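Local coordinates for Peptide/nickel transport system substrate-binding protein (Listeria monocytogenes serotype 1/2a, PDB 5KZT), which binds peptides and, as an OppA-type solute-binding protein, probably delivers them to a membrane transporter for uptake, at residues A[248-253]-A[500-505]. Numbering follows the deposited sequence.
Sequences TVLSAD and AYLQKD
Leu250 and Leu502 meet on the buried face of an antiparallel strand pair, 248-250 against 500-503, where the packing is tight. Leu250 reaches diagonally across the pair: chi1 (-55°) sets CG beside the backbone N, chi2 (169°) extends the branch to CD1, and CD1 settles 3.9 Å from CG of Leu502, over the peptide between Tyr501 and Leu502. Beside it, Thr248 and Leu502 lie side by side, and Leu237 and Tyr240 of helix 233-241 close over Leu502. Thr248 and Leu502 exchange two backbone bonds: Thr248 N donates to Leu502 O (3.0 Å), and Leu502 N returns a bent bond to Thr248 O (3.1 Å), which also takes a CA-H contact from Tyr501 CA at 3.1 Å. Leu250 N gives one direct bond to Ala500 O (2.8 Å), and a water joins the other two atoms, donating to Leu250 O and accepting from Ala500 N (3.0 Å). The other face is partly open to solvent; there Val249 sets CG2 against Tyr501 CE2 (3.4 Å), the two side chains crossing obliquely, and Arg247 makes a cation-pi contact with the same ring. Strand 491-503 also pairs with strand 264-277, so 247-250 is one arm of a branched mixed beta sheet, within the alpha/beta fold of the family 5 solute-binding proteins, members of the periplasmic-binding-protein (PBP) clan.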
loop_
_atom_site.group_PDB
_atom_site.type_symbol
_atom_site.label_atom_id
_atom_site.label_comp_id
_atom_site.label_asym_id
_atom_site.label_seq_id
_atom_site.Cartn_x
_atom_site.Cartn_y
_atom_site.Cartn_z
ATOM N N THR A 248 0.711 -20.491 -3.045
ATOM C CA THR A 248 0.050 -19.979 -4.238
ATOM C C THR A 248 -1.313 -19.355 -3.922
ATOM O O THR A 248 -2.104 -19.904 -3.172
ATOM C CB THR A 248 -0.059 -21.085 -5.315
ATOM O OG1 THR A 248 -0.515 -20.525 -6.552
ATOM C CG2 THR A 248 -0.999 -22.200 -4.878
ATOM N N VAL A 249 -1.596 -18.231 -4.560
ATOM C CA VAL A 249 -2.846 -17.517 -4.344
ATOM C C VAL A 249 -3.989 -18.230 -5.056
ATOM O O VAL A 249 -3.828 -18.652 -6.197
ATOM C CB VAL A 249 -2.794 -16.084 -4.913
ATOM C CG1 VAL A 249 -4.129 -15.367 -4.652
ATOM C CG2 VAL A 249 -1.645 -15.295 -4.343
ATOM N N LEU A 250 -5.143 -18.334 -4.387
ATOM C CA LEU A 250 -6.352 -18.942 -4.944
ATOM C C LEU A 250 -7.427 -17.881 -5.031
ATOM O O LEU A 250 -7.686 -17.202 -4.065
ATOM C CB LEU A 250 -6.886 -20.058 -4.033
ATOM C CG LEU A 250 -5.914 -21.183 -3.674
ATOM C CD1 LEU A 250 -6.507 -22.029 -2.562
ATOM C CD2 LEU A 250 -5.581 -22.025 -4.894
ATOM N N SER A 251 -8.082 -17.783 -6.169
ATOM C CA SER A 251 -9.152 -16.819 -6.333
ATOM C C SER A 251 -10.414 -17.500 -6.862
ATOM O O SER A 251 -10.332 -18.570 -7.476
ATOM C CB SER A 251 -8.666 -15.732 -7.266
ATOM O OG SER A 251 -9.760 -15.020 -7.747
ATOM N N ALA A 252 -11.570 -16.889 -6.567
ATOM C CA ALA A 252 -12.873 -17.316 -7.089
ATOM C C ALA A 252 -13.089 -18.837 -6.907
ATOM O O ALA A 252 -12.912 -19.333 -5.798
ATOM C CB ALA A 252 -13.028 -16.855 -8.552
ATOM N N ASP A 253 -13.411 -19.581 -7.963
ATOM C CA ASP A 253 -13.675 -21.018 -7.818
ATOM C C ASP A 253 -12.472 -21.840 -7.341
ATOM O O ASP A 253 -12.659 -22.868 -6.706
ATOM C CB ASP A 253 -14.243 -21.607 -9.119
ATOM C CG ASP A 253 -15.539 -20.952 -9.525
ATOM O OD1 ASP A 253 -16.378 -20.666 -8.640
ATOM O OD2 ASP A 253 -15.722 -20.702 -10.737
ATOM N N ALA A 500 -6.617 -15.769 -0.133
ATOM C CA ALA A 500 -6.562 -17.219 0.123
ATOM C C ALA A 500 -5.370 -17.821 -0.603
ATOM O O ALA A 500 -5.025 -17.405 -1.714
ATOM C CB ALA A 500 -7.843 -17.894 -0.318
ATOM N N TYR A 501 -4.776 -18.827 0.026
ATOM C CA TYR A 501 -3.604 -19.521 -0.489
ATOM C C TYR A 501 -3.685 -20.993 -0.157
ATOM O O TYR A 501 -4.350 -21.387 0.810
ATOM C CB TYR A 501 -2.308 -19.033 0.165
ATOM C CG TYR A 501 -1.949 -17.573 0.024
ATOM C CD1 TYR A 501 -2.422 -16.637 0.926
ATOM C CD2 TYR A 501 -1.076 -17.149 -0.971
ATOM C CE1 TYR A 501 -2.073 -15.289 0.825
ATOM C CE2 TYR A 501 -0.716 -15.809 -1.093
ATOM C CZ TYR A 501 -1.210 -14.885 -0.184
ATOM O OH TYR A 501 -0.850 -13.564 -0.296
ATOM N N LEU A 502 -3.008 -21.806 -0.962
ATOM C CA LEU A 502 -2.474 -23.057 -0.460
ATOM C C LEU A 502 -1.063 -22.744 -0.021
ATOM O O LEU A 502 -0.347 -22.026 -0.723
ATOM C CB LEU A 502 -2.472 -24.157 -1.513
ATOM C CG LEU A 502 -3.808 -24.739 -1.961
ATOM C CD1 LEU A 502 -3.547 -25.994 -2.788
ATOM C CD2 LEU A 502 -4.727 -25.072 -0.792
ATOM N N GLN A 503 -0.672 -23.261 1.146
ATOM C CA GLN A 503 0.640 -23.008 1.723
ATOM C C GLN A 503 1.220 -24.300 2.249
ATOM O O GLN A 503 0.600 -24.926 3.096
ATOM C CB GLN A 503 0.510 -22.015 2.875
ATOM C CG GLN A 503 1.838 -21.590 3.483
ATOM C CD GLN A 503 1.661 -20.530 4.561
ATOM O OE1 GLN A 503 1.198 -19.425 4.290
ATOM N NE2 GLN A 503 2.016 -20.875 5.793
ATOM N N LYS A 504 2.410 -24.690 1.785
ATOM C CA LYS A 504 2.997 -25.958 2.236
ATOM C C LYS A 504 3.210 -25.945 3.745
ATOM O O LYS A 504 3.643 -24.931 4.313
ATOM C CB LYS A 504 4.341 -26.247 1.584
ATOM C CG LYS A 504 4.307 -26.383 0.080
ATOM C CD LYS A 504 3.755 -27.689 -0.417
ATOM C CE LYS A 504 3.922 -27.657 -1.934
ATOM N NZ LYS A 504 3.285 -28.798 -2.580
ATOM N N ASP A 505 2.944 -27.079 4.389
ATOM C CA ASP A 505 3.096 -27.169 5.843
ATOM C C ASP A 505 4.524 -26.918 6.372
ATOM O O ASP A 505 4.687 -26.537 7.527
ATOM C CB ASP A 505 2.541 -28.507 6.397
ATOM C CG ASP A 505 3.242 -29.751 5.836
ATOM O OD1 ASP A 505 4.249 -29.661 5.102
ATOM O OD2 ASP A 505 2.753 -30.859 6.146
HETATM O O HOH W 1 -7.489 -14.806 -2.867
#